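Local atomic coordinates of putative aminopeptidase (Leishmania major, PDB entry 5NTH), a protein that probably acts as a manganese-dependent leucyl aminopeptidase of the M17 family, releasing amino acids from the N-terminal ends of peptides. Residues C113-D118 and E148-N153; D118-A123 and V139-P144; K443-A448 and V528-E533. All coordinates share one frame; numbering follows the deposited sequence.

Contact 1: residues C113-D118 and E148-N153; sequences CPYRAD and ETAVAN
Tyr-115 meets Ala-150 along one edge of its ring, and here the small alanine side chain is what the ring edge touches. From CB, the first torsion (chi1 -45°) sets CG beside the backbone N and opposite the carbonyl carbon, and the CD2 edge of the ring faces Ala-150. Over one face of the ring, CG of Pro-114 lies 4.0 Å above its centre. At the rim, CD2 comes to 3.8 Å from CB of Ala-150, which sits near the ring plane. The phenol OH hydrogen-bonds to NE2 of Gln-451 in the catalytic part of the chain. A second alanine completes the contact: CB of Ala-117 is 4.4 Å from CB of Ala-150, and the two alpha carbons are 6.1 Å apart.

Tyr-115 sits in a type I beta turn from Cys-113 to Arg-116, and Ala-117 follows in the first turn of the helix, with Arg-116 at the N-cap. NH1 of Arg-116 forms a salt bridge of 2.9 Å with OD1 of Asp-118, which lies in the guanidinium plane. Helix 148-156 packs against three elements: helix 117-127 begins beside Ala-150, Val-151 touches strand 181-185, and Ala-152 touches helix 203-221.

Contact 2: residues D118-A123 and V139-P144; sequences DSMSEA and VYVCAP
Met-120 and Val-141 touch methyl to methyl, CE against CG1, and the flat groups of the two segments take no part in the contact. Asp-118 lies to one side, nearer the start of the helix; its carboxylate is approached at OD1 on the anti side by the backbone N of Ser-119, at 2.8 Å and 20° out of the carboxylate plane. Its OD2 bonds ND2 of Asn-112 and the OH of Tyr-465 of a neighbouring subunit. The Tyr-140 ring is on the face of the strand turned from the helix, where it packs against Val-47 and Leu-49 of strand 46-51 and forms an edge-to-face pair with Phe-66.

A single side chain reaches from helix to strand. Met-120 is extended beyond CG (chi2 -172°, chi3 175°), which carries its methyl across a backbone separation of 8.5 Å between its CA and that of Val-141. CE ends 3.4 Å from CG1 of Val-141, the branch that stands opposite the backbone N, and SD follows at 4.0 Å from the same methyl. The two side chains run nearly perpendicular. CE also lies 4.0 Å from CB of Ala-143, two residues further along the chain.

Helix 117-127 is the connection between parallel strands 97-103 and 137-142, a beta-alpha-beta crossover that passes over strand 46-51. Val-151 of helix 148-156 packs on both Met-120 and Val-141. With no hydrogen bond between helix and strand segments, the join relies on burial of a thioether and methyl groups; of the polar bonds of Asp-118, the one from OD2 to Tyr-465 crosses to a neighbouring subunit.

Contact 3: residues K443-A448 and V528-E533; sequences KDMISA and VTLVFE
Leu-530 and Ala-448 bury most of the surface in this helix-to-helix contact, an apolar one, with Met-445 joining against the leucine. The methionine chain folds at chi2 and chi3 (65° and 74°), so that SD lies 3.8 Å from CG of Leu-530 and just as near its CD2; the two side chains cross at about a right angle. The other leucine methyl, CD1, rests on the helix backbone, 3.7 Å from O of Met-445 and equally close to C of Ala-448. The small Ala-448 probably helps the backbones come close: its CB is 3.7 Å from CB of Glu-533, where the alpha carbons are 5.1 Å apart.

Helix 439-452 forms the crossover of a beta-alpha-beta unit joining parallel strands 432-436 and 456-458 of the catalytic domain's mixed sheet. The axes of segments 443-448 and 528-533 run at 123° and approach to 8.9 Å. The C-terminal helix 528-536 also rests on helix 323-341 through Val-531 and Phe-532.

Polar interactions leave the interface itself. OE2 of Glu-533 forms a salt bridge with Arg-536, one turn further along its own helix. On the other helix, O of Lys-443 accepts from Ser-447 N and, at 3.1 Å, from Ser-447 OG, the two donors arriving on opposite faces of the carbonyl plane.

Overall arrangement
All three contacts are buried, lie away from the manganese and actinonin site, and are crossed by no hydrogen bond. Contacts 1 and 2 share helix 117-127 of the N-terminal domain, contact 2 nested within the loop that contact 1 closes; contact 3 belongs to the catalytic domain. Contact 2, helix on sheet, sets methionine against methyls; contact 1, turn and helix start on helix, uses a ring edge and alanines; contact 3, helix on helix, combines leucine, alanine and methionine with Glu-533 carbons. Polar links lie around them, and a neighbouring subunit touches contacts 1 and 2 only. Among the links between the domains is a probable hydrogen bond of 2.9 Å from Thr-149 OG1 to Glu-533 OE2.

Contact 1: residues C113-D118 and E148-N153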
loop_
_atom_site.group_PDB
_atom_site.type_symbol
_atom_site.label_atom_id
_atom_site.label_comp_id
_atom_site.label_asym_id
_atom_site.label_seq_id
_atom_site.Cartn_x
_atom_site.Cartn_y
_atom_site.Cartn_z
ATOM N N CYS A 113 23.071 -28.279 -13.866
ATOM C CA CYS A 113 23.977 -29.339 -13.597
ATOM C C CYS A 113 23.557 -30.545 -14.410
ATOM O O CYS A 113 22.440 -31.028 -14.257
ATOM C CB CYS A 113 23.922 -29.639 -12.109
ATOM S SG CYS A 113 24.565 -31.253 -11.708
ATOM N N PRO A 114 24.461 -31.062 -15.253
ATOM C CA PRO A 114 24.139 -32.182 -16.183
ATOM C C PRO A 114 23.800 -33.524 -15.512
ATOM O O PRO A 114 23.203 -34.402 -16.134
ATOM C CB PRO A 114 25.418 -32.334 -16.987
ATOM C CG PRO A 114 26.454 -32.000 -15.977
ATOM C CD PRO A 114 25.910 -30.838 -15.188
ATOM N N TYR A 115 24.197 -33.665 -14.251
ATOM C CA TYR A 115 23.825 -34.819 -13.436
ATOM C C TYR A 115 22.429 -34.680 -12.820
ATOM O O TYR A 115 21.935 -35.631 -12.253
ATOM C CB TYR A 115 24.839 -35.003 -12.302
ATOM C CG TYR A 115 26.282 -34.870 -12.736
ATOM C CD1 TYR A 115 26.750 -35.519 -13.895
ATOM C CD2 TYR A 115 27.174 -34.093 -12.010
ATOM C CE1 TYR A 115 28.065 -35.394 -14.310
ATOM C CE2 TYR A 115 28.498 -33.948 -12.424
ATOM C CZ TYR A 115 28.951 -34.609 -13.570
ATOM O OH TYR A 115 30.268 -34.469 -13.975
ATOM N N ARG A 116 21.818 -33.496 -12.922
ATOM C CA ARG A 116 20.500 -33.184 -12.364
ATOM C C ARG A 116 20.400 -33.447 -10.900
ATOM O O ARG A 116 19.502 -34.126 -10.454
ATOM C CB ARG A 116 19.359 -33.867 -13.130
ATOM C CG ARG A 116 19.075 -33.226 -14.491
ATOM C CD ARG A 116 18.684 -31.750 -14.348
ATOM N NE ARG A 116 17.475 -31.498 -15.109
ATOM C CZ ARG A 116 16.305 -31.141 -14.593
ATOM N NH1 ARG A 116 16.153 -30.936 -13.290
ATOM N NH2 ARG A 116 15.261 -30.988 -15.408
ATOM N N ALA A 117 21.320 -32.849 -10.154
ATOM C CA ALA A 117 21.335 -32.895 -8.690
ATOM C C ALA A 117 20.086 -32.329 -8.012
ATOM O O ALA A 117 19.826 -32.638 -6.854
ATOM C CB ALA A 117 22.564 -32.171 -8.175
ATOM N N ASP A 118 19.347 -31.490 -8.714
ATOM C CA ASP A 118 18.085 -30.977 -8.198
ATOM C C ASP A 118 17.018 -32.055 -8.070
ATOM O O ASP A 118 16.336 -32.151 -7.062
ATOM C CB ASP A 118 17.543 -29.781 -9.030
ATOM C CG ASP A 118 17.707 -29.955 -10.538
ATOM O OD1 ASP A 118 17.884 -31.094 -11.029
ATOM O OD2 ASP A 118 17.686 -28.930 -11.244
ATOM N N GLU A 148 30.390 -37.507 -8.359
ATOM C CA GLU A 148 30.455 -37.784 -6.917
ATOM C C GLU A 148 30.160 -36.596 -5.992
ATOM O O GLU A 148 29.416 -36.751 -5.023
ATOM C CB GLU A 148 31.789 -38.407 -6.518
ATOM C CG GLU A 148 32.037 -39.799 -7.102
ATOM C CD GLU A 148 32.728 -39.791 -8.461
ATOM O OE1 GLU A 148 33.580 -38.895 -8.745
ATOM O OE2 GLU A 148 32.409 -40.693 -9.263
ATOM N N THR A 149 30.720 -35.425 -6.265
ATOM C CA THR A 149 30.509 -34.297 -5.336
ATOM C C THR A 149 29.071 -33.760 -5.418
ATOM O O THR A 149 28.494 -33.418 -4.406
ATOM C CB THR A 149 31.542 -33.169 -5.500
ATOM O OG1 THR A 149 31.481 -32.676 -6.829
ATOM C CG2 THR A 149 32.946 -33.679 -5.240
ATOM N N ALA A 150 28.494 -33.722 -6.610
ATOM C CA ALA A 150 27.101 -33.345 -6.797
ATOM C C ALA A 150 26.131 -34.319 -6.114
ATOM O O ALA A 150 25.158 -33.914 -5.471
ATOM C CB ALA A 150 26.790 -33.243 -8.275
ATOM N N VAL A 151 26.404 -35.603 -6.239
ATOM C CA VAL A 151 25.680 -36.602 -5.491
ATOM C C VAL A 151 25.897 -36.417 -3.988
ATOM O O VAL A 151 24.935 -36.395 -3.238
ATOM C CB VAL A 151 26.075 -38.037 -5.913
ATOM C CG1 VAL A 151 25.311 -39.087 -5.099
ATOM C CG2 VAL A 151 25.770 -38.252 -7.383
ATOM N N ALA A 152 27.119 -36.288 -3.509
ATOM C CA ALA A 152 27.260 -36.173 -2.064
ATOM C C ALA A 152 26.440 -34.976 -1.534
ATOM O O ALA A 152 25.692 -35.109 -0.540
ATOM C CB ALA A 152 28.705 -36.057 -1.662
ATOM N N ASN A 153 26.576 -33.834 -2.226
ATOM C CA ASN A 153 25.777 -32.640 -1.960
ATOM C C ASN A 153 24.260 -32.874 -2.069
ATOM O O ASN A 153 23.560 -32.599 -1.116
ATOM C CB ASN A 153 26.210 -31.502 -2.894
ATOM C CG ASN A 153 25.538 -30.144 -2.574
ATOM O OD1 ASN A 153 25.056 -29.913 -1.484
ATOM N ND2 ASN A 153 25.539 -29.240 -3.539
#

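Contact 2: residues D118-A123 and V139-P144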
loop_
_atom_site.group_PDB
_atom_site.type_symbol
_atom_site.label_atom_id
_atom_site.label_comp_id
_atom_site.label_asym_id
_atom_site.label_seq_id
_atom_site.Cartn_x
_atom_site.Cartn_y
_atom_site.Cartn_z
ATOM N N ASP A 118 19.347 -31.490 -8.714
ATOM C CA ASP A 118 18.085 -30.977 -8.198
ATOM C C ASP A 118 17.018 -32.055 -8.070
ATOM O O ASP A 118 16.336 -32.151 -7.062
ATOM C CB ASP A 118 17.543 -29.781 -9.030
ATOM C CG ASP A 118 17.707 -29.955 -10.538
ATOM O OD1 ASP A 118 17.884 -31.094 -11.029
ATOM O OD2 ASP A 118 17.686 -28.930 -11.244
ATOM N N SER A 119 16.868 -32.844 -9.113
ATOM C CA SER A 119 15.914 -33.928 -9.105
ATOM C C SER A 119 16.311 -35.023 -8.112
ATOM O O SER A 119 15.464 -35.631 -7.474
ATOM C CB SER A 119 15.785 -34.471 -10.515
ATOM O OG SER A 119 15.280 -33.446 -11.354
ATOM N N MET A 120 17.610 -35.239 -7.967
ATOM C CA MET A 120 18.134 -36.203 -6.997
ATOM C C MET A 120 17.719 -35.806 -5.602
ATOM O O MET A 120 17.256 -36.629 -4.844
ATOM C CB MET A 120 19.662 -36.271 -7.038
ATOM C CG MET A 120 20.240 -36.945 -8.262
ATOM S SD MET A 120 22.040 -37.217 -8.166
ATOM C CE MET A 120 22.237 -38.132 -9.702
ATOM N N SER A 121 17.908 -34.534 -5.286
ATOM C CA SER A 121 17.454 -33.977 -4.018
ATOM C C SER A 121 15.928 -34.085 -3.814
ATOM O O SER A 121 15.482 -34.476 -2.732
ATOM C CB SER A 121 17.959 -32.540 -3.876
ATOM O OG SER A 121 19.284 -32.562 -3.363
ATOM N N GLU A 122 15.138 -33.760 -4.831
ATOM C CA GLU A 122 13.686 -33.902 -4.720
ATOM C C GLU A 122 13.318 -35.353 -4.494
ATOM O O GLU A 122 12.409 -35.641 -3.734
ATOM C CB GLU A 122 12.937 -33.374 -5.949
ATOM C CG GLU A 122 12.893 -31.845 -6.063
ATOM C CD GLU A 122 12.230 -31.321 -7.353
ATOM O OE1 GLU A 122 11.687 -32.130 -8.153
ATOM O OE2 GLU A 122 12.248 -30.083 -7.560
ATOM N N ALA A 123 14.024 -36.267 -5.143
ATOM C CA ALA A 123 13.676 -37.666 -5.069
ATOM C C ALA A 123 14.088 -38.279 -3.732
ATOM O O ALA A 123 13.316 -39.061 -3.130
ATOM C CB ALA A 123 14.320 -38.408 -6.203
ATOM N N VAL A 139 20.265 -45.446 -0.990
ATOM C CA VAL A 139 20.088 -44.559 -2.119
ATOM C C VAL A 139 20.969 -45.048 -3.259
ATOM O O VAL A 139 22.204 -44.941 -3.198
ATOM C CB VAL A 139 20.455 -43.123 -1.763
ATOM C CG1 VAL A 139 20.258 -42.216 -2.961
ATOM C CG2 VAL A 139 19.601 -42.653 -0.611
ATOM N N TYR A 140 20.315 -45.591 -4.283
ATOM C CA TYR A 140 21.010 -46.175 -5.388
ATOM C C TYR A 140 20.946 -45.153 -6.468
ATOM O O TYR A 140 19.876 -44.879 -6.980
ATOM C CB TYR A 140 20.382 -47.505 -5.837
ATOM C CG TYR A 140 20.930 -48.724 -5.109
ATOM C CD1 TYR A 140 20.504 -49.032 -3.805
ATOM C CD2 TYR A 140 21.878 -49.580 -5.711
ATOM C CE1 TYR A 140 20.982 -50.165 -3.129
ATOM C CE2 TYR A 140 22.373 -50.707 -5.034
ATOM C CZ TYR A 140 21.918 -51.000 -3.742
ATOM O OH TYR A 140 22.372 -52.090 -3.026
ATOM N N VAL A 141 22.106 -44.602 -6.811
ATOM C CA VAL A 141 22.214 -43.571 -7.829
ATOM C C VAL A 141 22.968 -44.018 -9.061
ATOM O O VAL A 141 24.107 -44.424 -8.985
ATOM C CB VAL A 141 22.964 -42.358 -7.305
ATOM C CG1 VAL A 141 22.792 -41.191 -8.277
ATOM C CG2 VAL A 141 22.474 -41.993 -5.921
ATOM N N CYS A 142 22.304 -43.900 -10.199
ATOM C CA CYS A 142 22.906 -44.160 -11.499
ATOM C C CYS A 142 23.455 -42.875 -12.130
ATOM O O CYS A 142 22.790 -42.214 -12.946
ATOM C CB CYS A 142 21.886 -44.823 -12.403
ATOM S SG CYS A 142 21.467 -46.427 -11.711
ATOM N N ALA A 143 24.683 -42.548 -11.736
ATOM C CA ALA A 143 25.360 -41.358 -12.209
ATOM C C ALA A 143 26.795 -41.674 -12.555
ATOM O O ALA A 143 27.480 -42.362 -11.782
ATOM C CB ALA A 143 25.312 -40.253 -11.167
ATOM N N PRO A 144 27.267 -41.114 -13.688
ATOM C CA PRO A 144 28.599 -41.411 -14.201
ATOM C C PRO A 144 29.709 -40.807 -13.346
ATOM O O PRO A 144 29.488 -39.894 -12.545
ATOM C CB PRO A 144 28.589 -40.800 -15.602
ATOM C CG PRO A 144 27.604 -39.689 -15.526
ATOM C CD PRO A 144 26.698 -39.918 -14.346
#

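Contact 3: residues K443-A448 and V528-E533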
loop_
_atom_site.group_PDB
_atom_site.type_symbol
_atom_site.label_atom_id
_atom_site.label_comp_id
_atom_site.label_asym_id
_atom_site.label_seq_id
_atom_site.Cartn_x
_atom_site.Cartn_y
_atom_site.Cartn_z
ATOM N N LYS A 443 33.511 -17.394 -15.377
ATOM C CA LYS A 443 33.351 -18.707 -16.023
ATOM C C LYS A 443 33.629 -19.875 -15.089
ATOM O O LYS A 443 32.912 -20.885 -15.131
ATOM C CB LYS A 443 34.305 -18.853 -17.202
ATOM C CG LYS A 443 33.800 -18.269 -18.504
ATOM C CD LYS A 443 34.967 -18.136 -19.508
ATOM C CE LYS A 443 34.653 -17.259 -20.718
ATOM N NZ LYS A 443 33.837 -16.067 -20.337
ATOM N N ASP A 444 34.689 -19.743 -14.284
ATOM C CA ASP A 444 35.129 -20.808 -13.369
ATOM C C ASP A 444 34.175 -21.068 -12.208
ATOM O O ASP A 444 34.027 -22.197 -11.754
ATOM C CB ASP A 444 36.506 -20.500 -12.773
ATOM C CG ASP A 444 37.680 -20.707 -13.776
ATOM O OD1 ASP A 444 37.517 -21.296 -14.902
ATOM O OD2 ASP A 444 38.792 -20.247 -13.385
ATOM N N MET A 445 33.579 -20.013 -11.697
ATOM C CA MET A 445 32.599 -20.137 -10.665
ATOM C C MET A 445 31.329 -20.742 -11.259
ATOM O O MET A 445 30.758 -21.618 -10.656
ATOM C CB MET A 445 32.349 -18.795 -10.009
ATOM C CG MET A 445 31.527 -18.889 -8.746
ATOM S SD MET A 445 32.303 -19.771 -7.372
ATOM C CE MET A 445 33.536 -18.634 -6.769
ATOM N N ILE A 446 30.927 -20.325 -12.461
ATOM C CA ILE A 446 29.752 -20.925 -13.115
ATOM C C ILE A 446 29.941 -22.428 -13.235
ATOM O O ILE A 446 29.057 -23.217 -12.898
ATOM C CB ILE A 446 29.460 -20.294 -14.491
ATOM C CG1 ILE A 446 29.130 -18.801 -14.363
ATOM C CG2 ILE A 446 28.309 -20.963 -15.219
ATOM C CD1 ILE A 446 28.447 -18.344 -13.099
ATOM N N SER A 447 31.120 -22.808 -13.690
ATOM C CA SER A 447 31.470 -24.214 -13.843
ATOM C C SER A 447 31.549 -24.992 -12.563
ATOM O O SER A 447 31.240 -26.175 -12.576
ATOM C CB SER A 447 32.808 -24.341 -14.547
ATOM O OG SER A 447 32.638 -23.884 -15.868
ATOM N N ALA A 448 32.001 -24.378 -11.477
ATOM C CA ALA A 448 32.047 -25.111 -10.230
ATOM C C ALA A 448 30.610 -25.313 -9.734
ATOM O O ALA A 448 30.292 -26.302 -9.109
ATOM C CB ALA A 448 32.894 -24.387 -9.220
ATOM N N VAL A 528 28.687 -24.483 0.196
ATOM C CA VAL A 528 29.707 -25.378 0.723
ATOM C C VAL A 528 30.397 -26.158 -0.385
ATOM O O VAL A 528 31.619 -26.341 -0.367
ATOM C CB VAL A 528 29.080 -26.414 1.671
ATOM C CG1 VAL A 528 30.109 -27.459 2.074
ATOM C CG2 VAL A 528 28.509 -25.734 2.914
ATOM N N THR A 529 29.592 -26.640 -1.326
ATOM C CA THR A 529 30.066 -27.493 -2.404
ATOM C C THR A 529 30.438 -26.673 -3.639
ATOM O O THR A 529 31.183 -27.161 -4.520
ATOM C CB THR A 529 29.011 -28.565 -2.767
ATOM O OG1 THR A 529 28.543 -29.212 -1.576
ATOM C CG2 THR A 529 29.598 -29.645 -3.651
ATOM N N LEU A 530 29.923 -25.444 -3.734
ATOM C CA LEU A 530 30.334 -24.572 -4.808
ATOM C C LEU A 530 31.825 -24.289 -4.640
ATOM O O LEU A 530 32.611 -24.470 -5.563
ATOM C CB LEU A 530 29.516 -23.297 -4.800
ATOM C CG LEU A 530 29.908 -22.267 -5.866
ATOM C CD1 LEU A 530 29.685 -22.742 -7.304
ATOM C CD2 LEU A 530 29.136 -21.005 -5.574
ATOM N N VAL A 531 32.194 -23.900 -3.426
ATOM C CA VAL A 531 33.555 -23.485 -3.061
ATOM C C VAL A 531 34.567 -24.629 -3.044
ATOM O O VAL A 531 35.716 -24.462 -3.427
ATOM C CB VAL A 531 33.529 -22.835 -1.681
ATOM C CG1 VAL A 531 34.902 -22.741 -1.053
ATOM C CG2 VAL A 531 32.946 -21.450 -1.790
ATOM N N PHE A 532 34.143 -25.780 -2.556
ATOM C CA PHE A 532 34.940 -26.967 -2.658
ATOM C C PHE A 532 35.306 -27.229 -4.123
ATOM O O PHE A 532 36.474 -27.377 -4.437
ATOM C CB PHE A 532 34.193 -28.139 -2.046
ATOM C CG PHE A 532 35.070 -29.299 -1.718
ATOM C CD1 PHE A 532 35.316 -30.271 -2.648
ATOM C CD2 PHE A 532 35.666 -29.404 -0.455
ATOM C CE1 PHE A 532 36.128 -31.349 -2.328
ATOM C CE2 PHE A 532 36.479 -30.485 -0.122
ATOM C CZ PHE A 532 36.705 -31.461 -1.064
ATOM N N GLU A 533 34.330 -27.222 -5.026
ATOM C CA GLU A 533 34.621 -27.458 -6.455
ATOM C C GLU A 533 35.522 -26.385 -7.028
ATOM O O GLU A 533 36.578 -26.692 -7.594
ATOM C CB GLU A 533 33.354 -27.523 -7.310
ATOM C CG GLU A 533 32.780 -28.919 -7.410
ATOM C CD GLU A 533 33.714 -29.928 -8.101
ATOM O OE1 GLU A 533 34.303 -29.596 -9.167
ATOM O OE2 GLU A 533 33.846 -31.075 -7.568
#